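Local coordinates for protein sulfate transporter 4.1, chloroplastic (Arabidopsis thaliana, PDB 7LHV) that cotransports sulfate with protons across a membrane, as a secondary active symporter of the SLC26A/SulP family that may help regulate sulfate assimilation, at residues A[177-181]-A[333-337]; A[254-260]-A[305-309]; A[282-286]-A[395-399]. The contacts are given in a common frame with arbitrary orientation. Residue numbers count along the deposited sequence, not the author numbering.

Contact 1. Residues A[177-181]-A[333-337]; sequences LAILL and LLPTS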
# COMPACT_ATOMS: atom_id res chain seq x y z
N LEU A 177 16.63 -20.89 17.99
CA LEU A 177 16.00 -19.75 17.34
C LEU A 177 15.95 -19.93 15.83
O LEU A 177 14.94 -19.60 15.19
CB LEU A 177 16.73 -18.46 17.70
CG LEU A 177 16.37 -17.85 19.05
CD1 LEU A 177 17.32 -16.72 19.40
CD2 LEU A 177 14.93 -17.36 19.03
N ALA A 178 17.02 -20.46 15.23
CA ALA A 178 17.02 -20.70 13.79
C ALA A 178 16.00 -21.76 13.40
O ALA A 178 15.29 -21.61 12.39
CB ALA A 178 18.42 -21.10 13.32
N ILE A 179 15.90 -22.83 14.18
CA ILE A 179 14.93 -23.88 13.88
C ILE A 179 13.51 -23.36 14.02
O ILE A 179 12.63 -23.65 13.19
CB ILE A 179 15.19 -25.11 14.77
CG1 ILE A 179 16.55 -25.72 14.45
CG2 ILE A 179 14.10 -26.13 14.60
CD1 ILE A 179 17.04 -26.69 15.49
N LEU A 180 13.25 -22.58 15.08
CA LEU A 180 11.93 -21.98 15.24
C LEU A 180 11.62 -21.01 14.11
O LEU A 180 10.48 -20.93 13.64
CB LEU A 180 11.83 -21.28 16.59
CG LEU A 180 10.56 -20.48 16.83
CD1 LEU A 180 9.38 -21.40 17.05
CD2 LEU A 180 10.73 -19.54 18.01
N LEU A 181 12.63 -20.26 13.66
CA LEU A 181 12.44 -19.36 12.53
C LEU A 181 12.07 -20.13 11.28
O LEU A 181 11.21 -19.70 10.50
CB LEU A 181 13.70 -18.54 12.30
CG LEU A 181 13.59 -17.34 11.37
CD1 LEU A 181 12.52 -16.40 11.86
CD2 LEU A 181 14.92 -16.62 11.30
N LEU A 333 10.01 -13.18 16.35
CA LEU A 333 10.49 -13.66 15.06
C LEU A 333 9.49 -13.50 13.93
O LEU A 333 9.83 -13.81 12.78
CB LEU A 333 10.91 -15.13 15.18
CG LEU A 333 12.15 -15.32 16.04
CD1 LEU A 333 12.39 -16.79 16.34
CD2 LEU A 333 13.36 -14.68 15.39
N LEU A 334 8.27 -13.04 14.20
CA LEU A 334 7.33 -12.77 13.10
C LEU A 334 7.87 -11.74 12.11
O LEU A 334 7.74 -11.97 10.90
CB LEU A 334 5.97 -12.35 13.65
CG LEU A 334 4.96 -13.42 14.10
CD1 LEU A 334 4.52 -14.27 12.92
CD2 LEU A 334 5.46 -14.29 15.21
N PRO A 335 8.45 -10.60 12.53
CA PRO A 335 8.94 -9.65 11.53
C PRO A 335 9.99 -10.23 10.60
O PRO A 335 10.04 -9.84 9.42
CB PRO A 335 9.50 -8.49 12.38
CG PRO A 335 9.70 -9.08 13.73
CD PRO A 335 8.61 -10.07 13.89
N THR A 336 10.84 -11.14 11.09
CA THR A 336 11.80 -11.80 10.21
C THR A 336 11.13 -12.91 9.41
O THR A 336 11.36 -13.03 8.20
CB THR A 336 12.97 -12.35 11.02
OG1 THR A 336 13.65 -11.26 11.66
CG2 THR A 336 13.94 -13.06 10.11
N SER A 337 10.28 -13.72 10.06
CA SER A 337 9.62 -14.83 9.38
C SER A 337 8.82 -14.35 8.18
O SER A 337 8.78 -15.02 7.14
CB SER A 337 8.72 -15.58 10.35
OG SER A 337 9.44 -16.04 11.47
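Leu177 starts the contact. Its CA-to-CB bond points sideways, but CD2 reaches CD1 of Leu333 at 3.7 Å. Leu180, one turn on from Leu177, brings its CD2 to 3.6 Å from the same Leu333 CD1. The Leu333 methyl thus touches both leucines. The two segments belong to helices 173-194 and 330-358, both predicted to span the membrane. By helix order these are TM4 and TM8, consistent with the core domain of the SLC26 fold. The short helical segments cross at -57°, with axes 11.0 Å apart at closest approach, so large leucines fill the gap. Of residues 177-181, Leu181 touches the most: three residues. Its CD1 lies 3.9 Å from Leu333 CB and 3.1 Å from Ser337 OG, and its CD2 is 3.9 Å from Thr336 CG2. Ser337 OG, in the m rotamer, donates a 2.6 Å hydrogen bond to Leu333 O, which satisfies the hydroxyl beside the leucines. Helix 330-358 is kinked here. Neither Pro335 N, which has no hydrogen, nor Thr336 N bonds to the turn before. Pro335 is out of reach of 177-181 and lines the pocket of a bound sphingosine phosphate lipid, S1P.

Contact 2. Residues A[254-260]-A[305-309]; sequences QWPPFVM and PPSIS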
# COMPACT_ATOMS: atom_id res chain seq x y z
N GLN A 254 46.87 -10.73 10.49
CA GLN A 254 47.69 -11.91 10.26
C GLN A 254 47.84 -12.16 8.77
O GLN A 254 46.87 -12.02 8.01
CB GLN A 254 47.11 -13.16 10.94
CG GLN A 254 47.19 -13.16 12.45
CD GLN A 254 46.03 -12.44 13.10
OE1 GLN A 254 45.01 -12.20 12.46
NE2 GLN A 254 46.18 -12.10 14.37
N TRP A 255 49.04 -12.52 8.35
CA TRP A 255 49.35 -12.76 6.94
C TRP A 255 48.87 -14.11 6.42
O TRP A 255 48.32 -14.16 5.31
CB TRP A 255 50.86 -12.62 6.70
CG TRP A 255 51.29 -11.24 6.32
CD1 TRP A 255 50.51 -10.12 6.28
CD2 TRP A 255 52.61 -10.82 5.92
NE1 TRP A 255 51.26 -9.03 5.88
CE2 TRP A 255 52.55 -9.44 5.66
CE3 TRP A 255 53.83 -11.49 5.77
CZ2 TRP A 255 53.66 -8.71 5.25
CZ3 TRP A 255 54.93 -10.76 5.36
CH2 TRP A 255 54.84 -9.39 5.11
N PRO A 256 49.06 -15.22 7.14
CA PRO A 256 48.69 -16.54 6.58
C PRO A 256 47.22 -16.64 6.21
O PRO A 256 46.90 -17.06 5.09
CB PRO A 256 49.06 -17.52 7.71
CG PRO A 256 50.17 -16.85 8.41
CD PRO A 256 49.84 -15.39 8.39
N PRO A 257 46.28 -16.30 7.11
CA PRO A 257 44.87 -16.44 6.72
C PRO A 257 44.48 -15.53 5.56
O PRO A 257 43.70 -15.94 4.69
CB PRO A 257 44.10 -16.09 8.00
CG PRO A 257 44.99 -15.19 8.72
CD PRO A 257 46.37 -15.71 8.46
N PHE A 258 45.02 -14.31 5.52
CA PHE A 258 44.70 -13.41 4.42
C PHE A 258 45.23 -13.94 3.10
O PHE A 258 44.53 -13.89 2.08
CB PHE A 258 45.25 -12.02 4.70
CG PHE A 258 44.70 -10.96 3.78
CD1 PHE A 258 43.45 -10.42 4.01
CD2 PHE A 258 45.43 -10.52 2.70
CE1 PHE A 258 42.94 -9.45 3.17
CE2 PHE A 258 44.92 -9.55 1.85
CZ PHE A 258 43.67 -9.01 2.09
N VAL A 259 46.46 -14.46 3.09
CA VAL A 259 47.03 -15.00 1.86
C VAL A 259 46.23 -16.22 1.40
O VAL A 259 45.92 -16.37 0.21
CB VAL A 259 48.52 -15.33 2.05
CG1 VAL A 259 49.02 -16.20 0.92
CG2 VAL A 259 49.33 -14.06 2.14
N MET A 260 45.89 -17.10 2.34
CA MET A 260 45.11 -18.29 1.99
C MET A 260 43.76 -17.90 1.41
O MET A 260 43.34 -18.43 0.37
CB MET A 260 44.93 -19.17 3.23
CG MET A 260 44.52 -20.60 2.92
SD MET A 260 44.40 -21.59 4.41
CE MET A 260 45.92 -22.52 4.32
N PRO A 305 50.07 -23.53 8.89
CA PRO A 305 50.22 -22.14 9.35
C PRO A 305 49.68 -21.98 10.76
O PRO A 305 48.67 -22.61 11.13
CB PRO A 305 49.40 -21.33 8.34
CG PRO A 305 49.35 -22.19 7.12
CD PRO A 305 49.28 -23.60 7.64
N PRO A 306 50.32 -21.15 11.59
CA PRO A 306 49.89 -21.06 12.99
C PRO A 306 48.60 -20.27 13.18
O PRO A 306 47.79 -20.62 14.05
CB PRO A 306 51.07 -20.36 13.68
CG PRO A 306 52.21 -20.44 12.69
CD PRO A 306 51.57 -20.41 11.35
N SER A 307 48.38 -19.22 12.39
CA SER A 307 47.29 -18.29 12.63
C SER A 307 46.00 -18.65 11.91
O SER A 307 45.01 -17.93 12.06
CB SER A 307 47.72 -16.87 12.23
OG SER A 307 48.12 -16.83 10.87
N ILE A 308 45.98 -19.73 11.15
CA ILE A 308 44.76 -20.16 10.49
C ILE A 308 43.88 -20.90 11.48
O ILE A 308 44.36 -21.48 12.46
CB ILE A 308 45.07 -21.03 9.25
CG1 ILE A 308 45.77 -22.32 9.67
CG2 ILE A 308 45.92 -20.26 8.26
CD1 ILE A 308 45.81 -23.36 8.59
N SER A 309 42.57 -20.89 11.23
CA SER A 309 41.60 -21.52 12.10
C SER A 309 40.80 -22.55 11.31
O SER A 309 40.42 -22.31 10.16
CB SER A 309 40.66 -20.49 12.72
OG SER A 309 39.71 -21.10 13.58
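Apolar packing makes up most of this contact. Pro256 and Pro305 touch through their CB atoms, 3.9 Å apart. Pro256 CB is also 4.2 Å from Ile308 CG2. One turn later Met260 adds two looser touches. Its CE is 4.4 Å from Pro305 CG, and its SD is 4.3 Å from Ile308 CG2. Ile308 CG2 therefore faces both Pro256 and Met260, and it also comes within 4.1 Å of Pro257 N. Ile308 also packs on Ala300, and Met260 on Ile299, of helix 284-300.

A second group of contacts centres on Ser307. Its OG lies 3.2 Å from Pro256 CG and 3.2 Å from Pro257 CD, so the hydroxyl sits against carbon atoms of both rings. Its CB is 3.8 Å from Gln254 CG.

The arrangement joins the N-terminal two turns of helix 255-277, a predicted transmembrane helix, and the residue before it to the loop that follows helix 284-300. Pro256 and Pro257 suit a helix start, where backbone amides have no preceding turn to bond to. Neither proline nitrogen carries a hydrogen to offer the loop. The fit between these segments accordingly depends on shape and apolar surface, not on polar pairing.

Contact 3. Residues A[282-286]-A[395-399]; sequences QFLRA and AVNNE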
# COMPACT_ATOMS: atom_id res chain seq x y z
N GLN A 282 31.72 -26.05 -18.56
CA GLN A 282 30.92 -25.26 -17.64
C GLN A 282 30.68 -25.95 -16.31
O GLN A 282 30.00 -25.39 -15.45
CB GLN A 282 29.57 -24.92 -18.29
CG GLN A 282 28.61 -26.10 -18.35
CD GLN A 282 27.33 -25.76 -19.09
OE1 GLN A 282 26.95 -24.59 -19.19
NE2 GLN A 282 26.66 -26.78 -19.61
N PHE A 283 31.23 -27.15 -16.11
CA PHE A 283 31.08 -27.83 -14.83
C PHE A 283 31.97 -27.25 -13.74
O PHE A 283 31.72 -27.50 -12.56
CB PHE A 283 31.37 -29.32 -14.99
CG PHE A 283 30.33 -30.06 -15.78
CD1 PHE A 283 29.12 -30.41 -15.20
CD2 PHE A 283 30.56 -30.41 -17.10
CE1 PHE A 283 28.16 -31.08 -15.93
CE2 PHE A 283 29.60 -31.09 -17.83
CZ PHE A 283 28.40 -31.43 -17.24
N LEU A 284 32.98 -26.47 -14.12
CA LEU A 284 33.89 -25.89 -13.13
C LEU A 284 33.15 -25.02 -12.13
O LEU A 284 33.53 -24.97 -10.95
CB LEU A 284 34.98 -25.08 -13.83
CG LEU A 284 35.94 -25.88 -14.71
CD1 LEU A 284 36.97 -24.96 -15.35
CD2 LEU A 284 36.63 -26.97 -13.90
N ARG A 285 32.09 -24.34 -12.56
CA ARG A 285 31.29 -23.53 -11.64
C ARG A 285 30.80 -24.37 -10.47
O ARG A 285 30.74 -23.89 -9.33
CB ARG A 285 30.11 -22.91 -12.37
CG ARG A 285 30.45 -21.68 -13.19
CD ARG A 285 29.19 -21.12 -13.84
NE ARG A 285 28.17 -20.84 -12.84
CZ ARG A 285 26.86 -20.85 -13.08
NH1 ARG A 285 26.38 -21.12 -14.28
NH2 ARG A 285 26.02 -20.57 -12.09
N ALA A 286 30.42 -25.62 -10.73
CA ALA A 286 30.01 -26.50 -9.65
C ALA A 286 31.19 -27.04 -8.86
O ALA A 286 31.06 -27.29 -7.66
CB ALA A 286 29.19 -27.66 -10.20
N ALA A 395 20.32 -22.74 -11.39
CA ALA A 395 20.92 -22.60 -12.71
C ALA A 395 21.79 -23.81 -13.04
O ALA A 395 21.56 -24.49 -14.04
CB ALA A 395 21.74 -21.31 -12.77
N VAL A 396 22.73 -24.14 -12.14
CA VAL A 396 23.64 -25.25 -12.39
C VAL A 396 22.86 -26.53 -12.66
O VAL A 396 23.24 -27.35 -13.50
CB VAL A 396 24.61 -25.42 -11.21
CG1 VAL A 396 25.32 -26.75 -11.27
CG2 VAL A 396 25.61 -24.28 -11.20
N ASN A 397 21.73 -26.71 -11.97
CA ASN A 397 20.82 -27.79 -12.29
C ASN A 397 20.25 -27.63 -13.70
O ASN A 397 20.04 -28.62 -14.41
CB ASN A 397 19.69 -27.84 -11.26
CG ASN A 397 19.19 -29.24 -11.00
OD1 ASN A 397 19.92 -30.21 -11.18
ND2 ASN A 397 17.95 -29.35 -10.57
N ASN A 398 19.98 -26.39 -14.11
CA ASN A 398 19.35 -26.15 -15.40
C ASN A 398 20.26 -26.53 -16.56
O ASN A 398 19.84 -27.27 -17.46
CB ASN A 398 18.90 -24.69 -15.51
CG ASN A 398 17.90 -24.48 -16.62
OD1 ASN A 398 16.86 -25.13 -16.67
ND2 ASN A 398 18.21 -23.57 -17.54
N GLU A 399 21.51 -26.05 -16.57
CA GLU A 399 22.34 -26.48 -17.69
C GLU A 399 22.91 -27.88 -17.51
O GLU A 399 23.56 -28.38 -18.43
CB GLU A 399 23.51 -25.52 -18.03
CG GLU A 399 24.65 -25.42 -17.03
CD GLU A 399 24.39 -24.42 -15.94
OE1 GLU A 399 23.23 -24.03 -15.77
OE2 GLU A 399 25.36 -24.02 -15.26
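Arg285 and Glu399 make the main polar link between segments 282-286 and 395-399. Arg285 has chi1 m and chi2 t, which carry its chain outward, and chi3 p then bends it. Its NH1 comes 3.2 Å from Glu399 OE2 in a salt bridge. The oxygen lies well out of the guanidinium plane, so this is an attraction of charges with no N-H aimed at it. Val396, with chi1 t, sets CG2 over one face of the guanidinium, 3.8 Å from NH2. Ala395 CB is near the plane at its edge, 4.4 Å from NH2.

Glu399 is folded back by chi1 p and chi2 m, which turns its carboxylate toward Arg285. Gln282 has chi1 p and an extended chi2, and its OE1 reaches 3.3 Å from Glu399 CG. Further along, Ala286 CB packs on Val396 CG1 at 4.1 Å. Thr104 and Met108 of helix 91-119 border this apolar end.

Consistent with the SLC26 fold, helix 284-300 (TM7) belongs to the gate domain and helix 391-399 (TM10) to the core, so the contact bridges the two. Its chemistry implies an electrostatic rather than a directional hydrogen-bonded pairing, with Val396 over one guanidinium face and Ala395 at its edge.

How the contacts relate
All three contacts belong to the sulfate permease portion of the chain, and none touches another. Their centres are 31 to 35 Å apart. The nearest atoms are about 16 Å apart for contacts 2 and 3, 21 Å for contacts 1 and 2, and 23 Å for contacts 1 and 3. Along the chain, contact 2 is nested inside the loop closed by contact 1. Contact 3 crosses both others. The consecutive helices 255-277, 284-300 and 330-358 supply segments to contacts 2, 3 and 1 in turn. Consistent with the SLC26 fold, contact 1 lies within the core domain, contact 2 within the gate domain, and contact 3 between the two, whose relative movement probably accompanies transport.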